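Local coordinates for protein shikimate dehydrogenase (NADP(+)) (Thermus thermophilus, PDB 2D5C) that catalyses the reversible NADPH-linked reduction of 3-dehydroshikimate to shikimate, a step of the chorismate pathway that leads to the aromatic amino acids, at residues F4-L7 against H13-S16; A134-G139 against F159-V164; R208-R213 against A256-L261. One frame throughout, in Å; residues are numbered along the deposited sequence.

Contact 1 of 3, residues F4-L7 against H13-S16; sequences FAVL and HSLS. With SKM ((3R,4S,5R)-3,4,5-trihydroxycyclohex-1-ene-1-carboxylic acid), chain E.
Carboxylate oxygen O2 of the bound shikimate is gripped by two serine hydroxyls and flanked by V6, the residue of strand 2-8 that faces S14 and S16. S14 OG donates to O2 over a very short 2.5 Å, and S16 OG donates to the same atom at 2.6 Å. V6 supplies the apolar side of this seat. Its CG1 rests 3.9 Å from S14 OG, while CG2, set anti to the backbone N, reaches the ligand, coming within 3.6 Å of O2. The S14 hydroxyl does double work: while donating a hydrogen bond to O2, S14 OG accepts one from S16 N at 3.0 Å, with an N-H...O angle of 161°, in the ST turn that caps the start of helix 16-26. A chi1 of 172° turns S14 OG away from its own N and places it between the helix start and the ligand. Were S14 replaced, an alanine here is likely to cost the carboxylate one of its two serine donors and leave S16 N without its capping acceptor. T60, K64, N85, D100 and Q235 bind shikimate as well. Two donors meeting on one oxygen, close to a helix N-terminus, make a setting in which the ligand carboxylate is likely to be stabilised as an anion, and which may help tell the acid end of shikimate from its hydroxyls.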
ATOM      1  N   PHE A   4       8.351   1.821  10.985  1.00 27.68           N
ATOM      2  CA  PHE A   4       8.630   0.512  10.401  1.00 27.55           C
ATOM      3  C   PHE A   4       9.221  -0.432  11.439  1.00 35.53           C
ATOM      4  O   PHE A   4       9.600  -0.013  12.533  1.00 34.39           O
ATOM      5  CB  PHE A   4       9.623   0.653   9.244  1.00 26.37           C
ATOM      6  CG  PHE A   4       9.135   1.514   8.119  1.00 28.20           C
ATOM      7  CD1 PHE A   4       9.854   2.638   7.726  1.00 27.56           C
ATOM      8  CD2 PHE A   4       7.970   1.189   7.434  1.00 26.46           C
ATOM      9  CE1 PHE A   4       9.424   3.432   6.665  1.00 27.47           C
ATOM     10  CE2 PHE A   4       7.525   1.973   6.372  1.00 23.31           C
ATOM     11  CZ  PHE A   4       8.255   3.100   5.982  1.00 23.81           C
ATOM     12  N   ALA A   5       9.303  -1.713  11.091  1.00 32.02           N
ATOM     13  CA  ALA A   5       9.874  -2.697  12.001  1.00 30.92           C
ATOM     14  C   ALA A   5      10.125  -4.022  11.304  1.00 34.66           C
ATOM     15  O   ALA A   5       9.543  -4.299  10.255  1.00 33.34           O
ATOM     16  CB  ALA A   5       8.937  -2.913  13.198  1.00 23.09           C
ATOM     17  N   VAL A   6      11.024  -4.819  11.874  1.00 34.62           N
ATOM     18  CA  VAL A   6      11.299  -6.156  11.361  1.00 34.48           C
ATOM     19  C   VAL A   6      10.797  -7.053  12.489  1.00 38.56           C
ATOM     20  O   VAL A   6      11.201  -6.897  13.644  1.00 37.09           O
ATOM     21  CB  VAL A   6      12.812  -6.422  11.101  1.00 35.58           C
ATOM     22  CG1 VAL A   6      13.627  -6.237  12.385  1.00 35.68           C
ATOM     23  CG2 VAL A   6      12.998  -7.841  10.562  1.00 34.23           C
ATOM     24  N   LEU A   7       9.883  -7.959  12.160  1.00 35.78           N
ATOM     25  CA  LEU A   7       9.309  -8.871  13.142  1.00 34.39           C
ATOM     26  C   LEU A   7       9.882 -10.269  12.949  1.00 38.66           C
ATOM     27  O   LEU A   7      10.016 -10.744  11.821  1.00 38.44           O
ATOM     28  CB  LEU A   7       7.787  -8.926  12.988  1.00 31.45           C
ATOM     29  CG  LEU A   7       7.024  -7.597  12.988  1.00 32.30           C
ATOM     30  CD1 LEU A   7       5.545  -7.863  12.752  1.00 31.02           C
ATOM     31  CD2 LEU A   7       7.241  -6.869  14.307  1.00 30.16           C
ATOM     32  N   HIS A  13      19.584  -9.078  16.444  1.00 42.03           N
ATOM     33  CA  HIS A  13      20.790  -8.946  15.632  1.00 42.74           C
ATOM     34  C   HIS A  13      20.538  -8.522  14.181  1.00 42.78           C
ATOM     35  O   HIS A  13      21.466  -8.489  13.369  1.00 36.89           O
ATOM     36  CB  HIS A  13      21.559 -10.268  15.621  1.00 49.57           C
ATOM     37  CG  HIS A  13      22.520 -10.424  16.759  1.00 61.02           C
ATOM     38  ND1 HIS A  13      22.152 -10.263  18.078  1.00 62.00           N
ATOM     39  CD2 HIS A  13      23.839 -10.733  16.770  1.00 61.75           C
ATOM     40  CE1 HIS A  13      23.202 -10.466  18.853  1.00 62.91           C
ATOM     41  NE2 HIS A  13      24.238 -10.752  18.085  1.00 63.82           N
ATOM     42  N   SER A  14      19.294  -8.196  13.842  1.00 36.26           N
ATOM     43  CA  SER A  14      19.000  -7.802  12.468  1.00 39.02           C
ATOM     44  C   SER A  14      19.751  -6.547  12.032  1.00 34.18           C
ATOM     45  O   SER A  14      19.961  -5.635  12.824  1.00 34.65           O
ATOM     46  CB  SER A  14      17.500  -7.571  12.288  1.00 42.94           C
ATOM     47  OG  SER A  14      17.240  -7.023  11.009  1.00 38.93           O
ATOM     48  N   LEU A  15      20.166  -6.525  10.768  1.00 30.10           N
ATOM     49  CA  LEU A  15      20.857  -5.377  10.192  1.00 31.06           C
ATOM     50  C   LEU A  15      19.872  -4.437   9.474  1.00 32.34           C
ATOM     51  O   LEU A  15      20.263  -3.399   8.924  1.00 28.05           O
ATOM     52  CB  LEU A  15      21.924  -5.835   9.196  1.00 32.07           C
ATOM     53  CG  LEU A  15      23.151  -6.565   9.754  1.00 38.80           C
ATOM     54  CD1 LEU A  15      24.146  -6.829   8.626  1.00 42.84           C
ATOM     55  CD2 LEU A  15      23.805  -5.724  10.839  1.00 42.24           C
ATOM     56  N   SER A  16      18.595  -4.803   9.466  1.00 33.99           N
ATOM     57  CA  SER A  16      17.598  -3.967   8.810  1.00 31.30           C
ATOM     58  C   SER A  16      17.453  -2.598   9.455  1.00 32.71           C
ATOM     59  O   SER A  16      17.340  -1.590   8.756  1.00 30.55           O
ATOM     60  CB  SER A  16      16.244  -4.676   8.782  1.00 30.79           C
ATOM     61  OG  SER A  16      16.301  -5.732   7.846  1.00 30.83           O
TER
HETATM   62  O12 SKM E 301      13.414 -10.971   3.916  1.00 33.18           O
HETATM   63  C8  SKM E 301      14.328 -10.345   4.829  1.00 35.91           C
HETATM   64  C6  SKM E 301      13.530  -9.528   5.882  1.00 34.81           C
HETATM   65  O7  SKM E 301      12.747  -8.543   5.211  1.00 29.00           O
HETATM   66  C5  SKM E 301      14.480  -8.828   6.888  1.00 34.69           C
HETATM   67  C4  SKM E 301      15.681  -9.690   7.280  1.00 42.15           C
HETATM   68  C1  SKM E 301      16.533  -9.216   8.401  1.00 44.77           C
HETATM   69  O2  SKM E 301      16.226  -8.066   9.032  1.00 36.55           O
HETATM   70  O3  SKM E 301      17.510  -9.859   8.760  1.00 46.76           O
HETATM   71  C10 SKM E 301      15.998 -10.837   6.672  1.00 38.77           C
HETATM   72  C9  SKM E 301      15.203 -11.429   5.527  1.00 39.36           C
HETATM   73  O11 SKM E 301      14.355 -12.465   6.049  1.00 40.58           O

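Contact 2 of 3, residues A134-G139 against F159-V164; sequences ALREAG and FGLRAV
R136, near the end of helix 126-137, lies across F159 at the end of helix 149-159 and brushes L161 just beyond it. The close-packed part of the contact is centred on the backbone carbonyl of F159. R136 NH1 donates to F159 O at 3.2 Å with an N-H...O angle of 164°; the acceptor sits at the edge of the guanidinium, in its plane, whereas the donor approaches the carbonyl from the side, tilted out of the carbonyl plane. The aliphatic part of the same arginine presses in too, with R136 CD also 3.2 Å from F159 O. What lets one side chain do both is a bend at chi3 (70°), which folds the guanidinium back over the phenylalanine. One face of the guanidinium then lies above F159 CG, offset toward the rim, and the two planes are 37° apart. R136 CZ stands 5.0 Å from the centroid of the F159 ring, an off-centre cation-pi contact. Because F159 O belongs to the last turn of its helix, the arginine charge is probably welcome beside that helix end.

Packing is looser toward L161, whose CD2 comes no nearer than 4.1 Å to R136 CG. The solvent side is formed by the chain reversals: exposed G160, with positive phi, leaves one helix, and exposed G139 closes the other in a Schellman motif. Beneath them, L135 and L161 pack on strand 142-145. Two neighbouring helices laid on one parallel sheet, each leading to its next strand, are the beta-alpha-beta crossovers of a Rossmann fold, here the NADP-binding domain whose glycine-rich turn includes G123 and G125.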
ATOM      1  N   ALA A 134      12.614 -16.669  -8.264  1.00 18.97           N
ATOM      2  CA  ALA A 134      13.320 -15.618  -8.978  1.00 21.34           C
ATOM      3  C   ALA A 134      14.154 -16.169 -10.132  1.00 20.00           C
ATOM      4  O   ALA A 134      14.137 -15.612 -11.241  1.00 22.20           O
ATOM      5  CB  ALA A 134      14.208 -14.850  -8.009  1.00 20.01           C
ATOM      6  N   LEU A 135      14.891 -17.256  -9.891  1.00 16.41           N
ATOM      7  CA  LEU A 135      15.720 -17.834 -10.944  1.00 20.06           C
ATOM      8  C   LEU A 135      14.852 -18.400 -12.055  1.00 19.62           C
ATOM      9  O   LEU A 135      15.255 -18.403 -13.215  1.00 22.26           O
ATOM     10  CB  LEU A 135      16.616 -18.938 -10.388  1.00 21.78           C
ATOM     11  CG  LEU A 135      17.673 -18.462  -9.398  1.00 24.30           C
ATOM     12  CD1 LEU A 135      18.403 -19.662  -8.834  1.00 23.37           C
ATOM     13  CD2 LEU A 135      18.646 -17.526 -10.104  1.00 32.32           C
ATOM     14  N   ARG A 136      13.658 -18.875 -11.699  1.00 19.39           N
ATOM     15  CA  ARG A 136      12.744 -19.424 -12.708  1.00 19.74           C
ATOM     16  C   ARG A 136      12.241 -18.267 -13.573  1.00 18.04           C
ATOM     17  O   ARG A 136      12.147 -18.373 -14.807  1.00 22.95           O
ATOM     18  CB  ARG A 136      11.541 -20.120 -12.044  1.00 21.09           C
ATOM     19  CG  ARG A 136      10.604 -20.796 -13.077  1.00 23.95           C
ATOM     20  CD  ARG A 136       9.277 -21.283 -12.475  1.00 25.56           C
ATOM     21  NE  ARG A 136       8.385 -20.186 -12.091  1.00 27.81           N
ATOM     22  CZ  ARG A 136       7.073 -20.321 -11.911  1.00 34.42           C
ATOM     23  NH1 ARG A 136       6.502 -21.506 -12.084  1.00 32.77           N
ATOM     24  NH2 ARG A 136       6.327 -19.274 -11.559  1.00 29.20           N
ATOM     25  N   GLU A 137      11.924 -17.159 -12.918  1.00 17.69           N
ATOM     26  CA  GLU A 137      11.412 -15.980 -13.604  1.00 19.68           C
ATOM     27  C   GLU A 137      12.459 -15.434 -14.563  1.00 23.72           C
ATOM     28  O   GLU A 137      12.126 -14.911 -15.638  1.00 22.82           O
ATOM     29  CB  GLU A 137      11.018 -14.915 -12.581  1.00 22.52           C
ATOM     30  CG  GLU A 137      10.529 -13.606 -13.182  1.00 29.95           C
ATOM     31  CD  GLU A 137       9.956 -12.672 -12.131  1.00 46.17           C
ATOM     32  OE1 GLU A 137      10.445 -12.703 -10.981  1.00 46.78           O
ATOM     33  OE2 GLU A 137       9.028 -11.901 -12.457  1.00 53.30           O
ATOM     34  N   ALA A 138      13.724 -15.559 -14.168  1.00 18.50           N
ATOM     35  CA  ALA A 138      14.838 -15.088 -14.992  1.00 23.51           C
ATOM     36  C   ALA A 138      15.112 -16.019 -16.170  1.00 22.51           C
ATOM     37  O   ALA A 138      15.995 -15.757 -16.994  1.00 21.71           O
ATOM     38  CB  ALA A 138      16.089 -14.943 -14.136  1.00 24.60           C
ATOM     39  N   GLY A 139      14.373 -17.121 -16.245  1.00 20.55           N
ATOM     40  CA  GLY A 139      14.535 -18.049 -17.344  1.00 20.58           C
ATOM     41  C   GLY A 139      15.646 -19.076 -17.261  1.00 21.02           C
ATOM     42  O   GLY A 139      16.049 -19.619 -18.288  1.00 21.28           O
ATOM     43  N   PHE A 159       6.615 -25.463  -9.284  1.00 24.71           N
ATOM     44  CA  PHE A 159       7.223 -24.471 -10.174  1.00 27.81           C
ATOM     45  C   PHE A 159       7.701 -25.050 -11.497  1.00 29.84           C
ATOM     46  O   PHE A 159       8.115 -24.302 -12.388  1.00 30.15           O
ATOM     47  CB  PHE A 159       8.433 -23.801  -9.504  1.00 23.52           C
ATOM     48  CG  PHE A 159       8.092 -22.881  -8.352  1.00 27.76           C
ATOM     49  CD1 PHE A 159       6.781 -22.718  -7.909  1.00 25.57           C
ATOM     50  CD2 PHE A 159       9.106 -22.183  -7.702  1.00 32.89           C
ATOM     51  CE1 PHE A 159       6.487 -21.874  -6.838  1.00 25.27           C
ATOM     52  CE2 PHE A 159       8.822 -21.335  -6.624  1.00 29.55           C
ATOM     53  CZ  PHE A 159       7.508 -21.185  -6.195  1.00 22.88           C
ATOM     54  N   GLY A 160       7.668 -26.376 -11.618  1.00 26.82           N
ATOM     55  CA  GLY A 160       8.126 -27.007 -12.842  1.00 26.72           C
ATOM     56  C   GLY A 160       9.641 -27.034 -12.946  1.00 27.45           C
ATOM     57  O   GLY A 160      10.199 -26.766 -14.009  1.00 27.36           O
ATOM     58  N   LEU A 161      10.307 -27.353 -11.840  1.00 24.90           N
ATOM     59  CA  LEU A 161      11.767 -27.419 -11.800  1.00 21.37           C
ATOM     60  C   LEU A 161      12.211 -28.878 -11.655  1.00 27.22           C
ATOM     61  O   LEU A 161      11.453 -29.793 -11.970  1.00 29.67           O
ATOM     62  CB  LEU A 161      12.292 -26.607 -10.611  1.00 20.27           C
ATOM     63  CG  LEU A 161      11.599 -25.250 -10.442  1.00 23.09           C
ATOM     64  CD1 LEU A 161      12.103 -24.542  -9.188  1.00 24.22           C
ATOM     65  CD2 LEU A 161      11.848 -24.419 -11.684  1.00 27.84           C
ATOM     66  N   ARG A 162      13.434 -29.093 -11.168  1.00 26.08           N
ATOM     67  CA  ARG A 162      13.955 -30.448 -10.991  1.00 22.90           C
ATOM     68  C   ARG A 162      14.519 -30.655  -9.585  1.00 26.64           C
ATOM     69  O   ARG A 162      15.382 -29.897  -9.139  1.00 25.21           O
ATOM     70  CB  ARG A 162      15.061 -30.716 -12.017  1.00 22.26           C
ATOM     71  CG  ARG A 162      15.699 -32.095 -11.893  1.00 30.61           C
ATOM     72  CD  ARG A 162      16.855 -32.279 -12.863  1.00 36.77           C
ATOM     73  NE  ARG A 162      17.412 -33.623 -12.762  1.00 40.15           N
ATOM     74  CZ  ARG A 162      18.499 -34.043 -13.403  1.00 47.59           C
ATOM     75  NH1 ARG A 162      19.166 -33.224 -14.207  1.00 46.81           N
ATOM     76  NH2 ARG A 162      18.923 -35.287 -13.228  1.00 50.82           N
ATOM     77  N   ALA A 163      14.018 -31.665  -8.878  1.00 23.75           N
ATOM     78  CA  ALA A 163      14.520 -31.965  -7.548  1.00 20.11           C
ATOM     79  C   ALA A 163      15.684 -32.924  -7.757  1.00 25.71           C
ATOM     80  O   ALA A 163      15.554 -33.906  -8.487  1.00 29.29           O
ATOM     81  CB  ALA A 163      13.434 -32.621  -6.703  1.00 26.23           C
ATOM     82  N   VAL A 164      16.818 -32.648  -7.125  1.00 24.43           N
ATOM     83  CA  VAL A 164      17.988 -33.501  -7.316  1.00 23.37           C
ATOM     84  C   VAL A 164      18.655 -33.937  -6.028  1.00 23.24           C
ATOM     85  O   VAL A 164      18.437 -33.346  -4.967  1.00 25.63           O
ATOM     86  CB  VAL A 164      19.069 -32.781  -8.173  1.00 23.68           C
ATOM     87  CG1 VAL A 164      18.482 -32.350  -9.497  1.00 25.01           C
ATOM     88  CG2 VAL A 164      19.622 -31.572  -7.429  1.00 18.02           C
TER

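Contact 3 of 3, residues R208-R213 against A256-L261; sequences RPLWTR and AARRAL. With SO4 (sulfate ion), chain C; SO4 (sulfate ion), chain D.
The C-terminal helical segment of shikimate dehydrogenase meets the loop that follows strand 201-204, where R208 and L210 touch R258 and L261. The closest approach is between L210 CD2 and R258 NH1, 3.7 Å apart, with the methyl at the edge of the guanidinium and near its plane. L210 holds CG anti to its backbone N (chi1 -179°), which carries the methyl across to the arginine, and the two side chains cross at about a right angle. L210 CB also faces L261 CD2 at 4.4 Å, a light apolar touch with a poorly ordered residue. L261 CA lies oblique to the R208 guanidinium, 4.3 Å from R208 NH2, a nitrogen that donates to the backbone oxygen of H13.

A256 and A257 turn their side chains to helix 16-26 of the substrate-binding domain, whereas the 208-213 loop hangs from the parallel Rossmann sheet, so the two parts of the enzyme meet here beside the shikimate cleft. Within the loop a cis peptide bond precedes P209, and the loop finishes at T212, the N-cap of helix 213-220; T212 OG1 accepts from L215 N.

R258, bent at chi3 (-64°), makes a salt bridge with E254 through NH2. R258 NH2 also donates to O1 of a sulfate, probably from the crystallisation liquor, at 3.2 Å and 161°. A second sulfate lies at the edge of the guanidinium of R213, whose chain is extended; R213 NH2 makes a weak bond of 3.3 Å to its O3.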
ATOM      1  N   ARG A 208      25.898 -14.148   8.647  1.00 31.02           N
ATOM      2  CA  ARG A 208      26.434 -14.168  10.012  1.00 28.44           C
ATOM      3  C   ARG A 208      26.988 -15.560  10.267  1.00 30.88           C
ATOM      4  O   ARG A 208      26.237 -16.492  10.563  1.00 29.70           O
ATOM      5  CB  ARG A 208      25.347 -13.866  11.052  1.00 37.07           C
ATOM      6  CG  ARG A 208      25.041 -12.390  11.248  1.00 41.00           C
ATOM      7  CD  ARG A 208      24.154 -12.187  12.476  1.00 52.61           C
ATOM      8  NE  ARG A 208      23.935 -10.774  12.783  1.00 59.38           N
ATOM      9  CZ  ARG A 208      24.880  -9.941  13.213  1.00 63.54           C
ATOM     10  NH1 ARG A 208      26.120 -10.377  13.394  1.00 64.53           N
ATOM     11  NH2 ARG A 208      24.585  -8.670  13.456  1.00 61.20           N
ATOM     12  N   PRO A 209      28.314 -15.735  10.148  1.00 24.41           N
ATOM     13  CA  PRO A 209      29.354 -14.764   9.794  1.00 28.72           C
ATOM     14  C   PRO A 209      29.229 -14.309   8.336  1.00 32.66           C
ATOM     15  O   PRO A 209      28.570 -14.976   7.538  1.00 30.86           O
ATOM     16  CB  PRO A 209      30.631 -15.552  10.034  1.00 28.19           C
ATOM     17  CG  PRO A 209      30.230 -16.937   9.622  1.00 30.23           C
ATOM     18  CD  PRO A 209      28.883 -17.087  10.281  1.00 29.34           C
ATOM     19  N   LEU A 210      29.860 -13.188   7.986  1.00 25.70           N
ATOM     20  CA  LEU A 210      29.791 -12.695   6.607  1.00 26.91           C
ATOM     21  C   LEU A 210      30.430 -13.705   5.654  1.00 25.26           C
ATOM     22  O   LEU A 210      29.831 -14.098   4.648  1.00 24.93           O
ATOM     23  CB  LEU A 210      30.492 -11.339   6.473  1.00 25.18           C
ATOM     24  CG  LEU A 210      30.476 -10.695   5.082  1.00 29.91           C
ATOM     25  CD1 LEU A 210      29.026 -10.415   4.654  1.00 28.16           C
ATOM     26  CD2 LEU A 210      31.285  -9.393   5.095  1.00 27.79           C
ATOM     27  N   TRP A 211      31.658 -14.114   5.960  1.00 26.03           N
ATOM     28  CA  TRP A 211      32.346 -15.096   5.139  1.00 22.63           C
ATOM     29  C   TRP A 211      32.204 -16.463   5.771  1.00 28.20           C
ATOM     30  O   TRP A 211      33.045 -16.906   6.546  1.00 25.18           O
ATOM     31  CB  TRP A 211      33.813 -14.709   4.957  1.00 28.01           C
ATOM     32  CG  TRP A 211      33.918 -13.536   4.048  1.00 26.01           C
ATOM     33  CD1 TRP A 211      34.070 -12.228   4.406  1.00 30.72           C
ATOM     34  CD2 TRP A 211      33.729 -13.543   2.624  1.00 27.72           C
ATOM     35  NE1 TRP A 211      33.981 -11.421   3.295  1.00 30.76           N
ATOM     36  CE2 TRP A 211      33.773 -12.204   2.189  1.00 27.97           C
ATOM     37  CE3 TRP A 211      33.523 -14.556   1.679  1.00 31.13           C
ATOM     38  CZ2 TRP A 211      33.621 -11.845   0.842  1.00 31.81           C
ATOM     39  CZ3 TRP A 211      33.370 -14.200   0.336  1.00 32.68           C
ATOM     40  CH2 TRP A 211      33.421 -12.854  -0.066  1.00 32.08           C
ATOM     41  N   THR A 212      31.088 -17.099   5.443  1.00 22.70           N
ATOM     42  CA  THR A 212      30.718 -18.412   5.935  1.00 25.18           C
ATOM     43  C   THR A 212      31.659 -19.491   5.435  1.00 25.07           C
ATOM     44  O   THR A 212      32.438 -19.269   4.508  1.00 24.81           O
ATOM     45  CB  THR A 212      29.297 -18.755   5.461  1.00 22.25           C
ATOM     46  OG1 THR A 212      29.264 -18.717   4.032  1.00 20.42           O
ATOM     47  CG2 THR A 212      28.295 -17.726   5.992  1.00 26.78           C
ATOM     48  N   ARG A 213      31.585 -20.666   6.048  1.00 22.43           N
ATOM     49  CA  ARG A 213      32.417 -21.769   5.616  1.00 22.45           C
ATOM     50  C   ARG A 213      32.088 -22.073   4.148  1.00 22.71           C
ATOM     51  O   ARG A 213      32.985 -22.229   3.331  1.00 21.15           O
ATOM     52  CB  ARG A 213      32.186 -23.006   6.482  1.00 24.65           C
ATOM     53  CG  ARG A 213      33.117 -24.134   6.103  1.00 24.14           C
ATOM     54  CD  ARG A 213      33.041 -25.353   7.019  1.00 23.94           C
ATOM     55  NE  ARG A 213      33.877 -26.407   6.448  1.00 22.51           N
ATOM     56  CZ  ARG A 213      33.684 -27.710   6.604  1.00 23.97           C
ATOM     57  NH1 ARG A 213      32.674 -28.164   7.339  1.00 25.64           N
ATOM     58  NH2 ARG A 213      34.486 -28.560   5.980  1.00 23.66           N
ATOM     59  N   ALA A 256      25.607   0.307   4.847  1.00 39.21           N
ATOM     60  CA  ALA A 256      25.106   0.519   6.198  1.00 36.63           C
ATOM     61  C   ALA A 256      25.006  -0.787   6.987  1.00 39.63           C
ATOM     62  O   ALA A 256      25.247  -0.810   8.194  1.00 38.81           O
ATOM     63  CB  ALA A 256      23.738   1.201   6.141  1.00 40.62           C
ATOM     64  N   ALA A 257      24.639  -1.871   6.311  1.00 34.58           N
ATOM     65  CA  ALA A 257      24.513  -3.160   6.987  1.00 33.11           C
ATOM     66  C   ALA A 257      25.895  -3.708   7.300  1.00 38.63           C
ATOM     67  O   ALA A 257      26.113  -4.340   8.338  1.00 36.19           O
ATOM     68  CB  ALA A 257      23.753  -4.149   6.108  1.00 35.84           C
ATOM     69  N   ARG A 258      26.823  -3.454   6.386  1.00 35.62           N
ATOM     70  CA  ARG A 258      28.191  -3.918   6.526  1.00 42.69           C
ATOM     71  C   ARG A 258      28.792  -3.310   7.793  1.00 44.78           C
ATOM     72  O   ARG A 258      29.414  -4.002   8.598  1.00 44.74           O
ATOM     73  CB  ARG A 258      28.996  -3.508   5.287  1.00 38.60           C
ATOM     74  CG  ARG A 258      30.356  -4.179   5.163  1.00 47.40           C
ATOM     75  CD  ARG A 258      31.089  -3.728   3.899  1.00 47.38           C
ATOM     76  NE  ARG A 258      30.401  -4.123   2.669  1.00 53.54           N
ATOM     77  CZ  ARG A 258      30.248  -5.380   2.261  1.00 53.34           C
ATOM     78  NH1 ARG A 258      30.730  -6.384   2.983  1.00 54.86           N
ATOM     79  NH2 ARG A 258      29.618  -5.635   1.124  1.00 54.87           N
ATOM     80  N   ARG A 259      28.580  -2.013   7.976  1.00 45.96           N
ATOM     81  CA  ARG A 259      29.110  -1.321   9.140  1.00 48.16           C
ATOM     82  C   ARG A 259      28.388  -1.711  10.423  1.00 46.86           C
ATOM     83  O   ARG A 259      28.920  -1.535  11.517  1.00 50.78           O
ATOM     84  CB  ARG A 259      29.021   0.189   8.924  1.00 50.37           C
ATOM     85  CG  ARG A 259      29.776   0.655   7.692  1.00 54.78           C
ATOM     86  CD  ARG A 259      29.569   2.140   7.423  1.00 64.58           C
ATOM     87  NE  ARG A 259      28.154   2.487   7.314  1.00 70.28           N
ATOM     88  CZ  ARG A 259      27.702   3.656   6.874  1.00 73.60           C
ATOM     89  NH1 ARG A 259      28.556   4.599   6.494  1.00 76.31           N
ATOM     90  NH2 ARG A 259      26.398   3.887   6.816  1.00 76.16           N
ATOM     91  N   ALA A 260      27.187  -2.259  10.286  1.00 49.55           N
ATOM     92  CA  ALA A 260      26.393  -2.654  11.444  1.00 52.26           C
ATOM     93  C   ALA A 260      26.716  -4.034  12.023  1.00 55.46           C
ATOM     94  O   ALA A 260      26.364  -4.313  13.170  1.00 53.10           O
ATOM     95  CB  ALA A 260      24.905  -2.570  11.105  1.00 51.20           C
ATOM     96  N   LEU A 261      27.364  -4.903  11.253  1.00 62.03           N
ATOM     97  CA  LEU A 261      27.694  -6.221  11.785  1.00 67.78           C
ATOM     98  C   LEU A 261      29.045  -6.208  12.498  1.00 71.01           C
ATOM     99  O   LEU A 261      29.858  -7.131  12.279  1.00 74.70           O
ATOM    100  CB  LEU A 261      27.667  -7.293  10.679  1.00 68.20           C
ATOM    101  CG  LEU A 261      28.254  -7.107   9.273  1.00 72.39           C
ATOM    102  CD1 LEU A 261      29.748  -6.822   9.318  1.00 74.59           C
ATOM    103  CD2 LEU A 261      27.985  -8.383   8.482  1.00 71.90           C
TER
HETATM  104  S   SO4 C1401      33.508 -31.750   4.541  1.00 44.27           S
HETATM  105  O1  SO4 C1401      33.908 -30.756   3.321  1.00 36.49           O
HETATM  106  O2  SO4 C1401      33.215 -33.015   3.908  1.00 46.69           O
HETATM  107  O3  SO4 C1401      34.494 -31.825   5.400  1.00 45.85           O
HETATM  108  O4  SO4 C1401      32.287 -31.180   5.040  1.00 37.54           O
HETATM  109  S   SO4 D1403      30.292  -9.030  -1.786  1.00 56.46           S
HETATM  110  O1  SO4 D1403      29.559  -8.419  -0.471  1.00 49.75           O
HETATM  111  O2  SO4 D1403      30.128  -8.019  -2.810  1.00 54.68           O
HETATM  112  O3  SO4 D1403      31.549  -9.288  -1.521  1.00 58.64           O
HETATM  113  O4  SO4 D1403      29.477 -10.173  -2.115  1.00 51.20           O

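Along the chain the three contacts follow in series, each closing before the next opens. Contact 1 lies in the substrate-binding domain, on the mixed sheet that contains strand 2-8; contact 2 belongs to the parallel sheet of the NADP-binding domain, on the opposite side of the chain's centre, with contact centres about 29 Å apart. Contact 3 has its centre about 15 Å from that of contact 1, which it touches: an arginine-to-backbone bond joins the two, and L15 packs on A257 and A260. From contact 2 it is about 17 Å away at the nearest atoms. In this two-domain dehydrogenase the substrate seat and the interdomain seam thus adjoin, while the cofactor-domain scaffold lies apart.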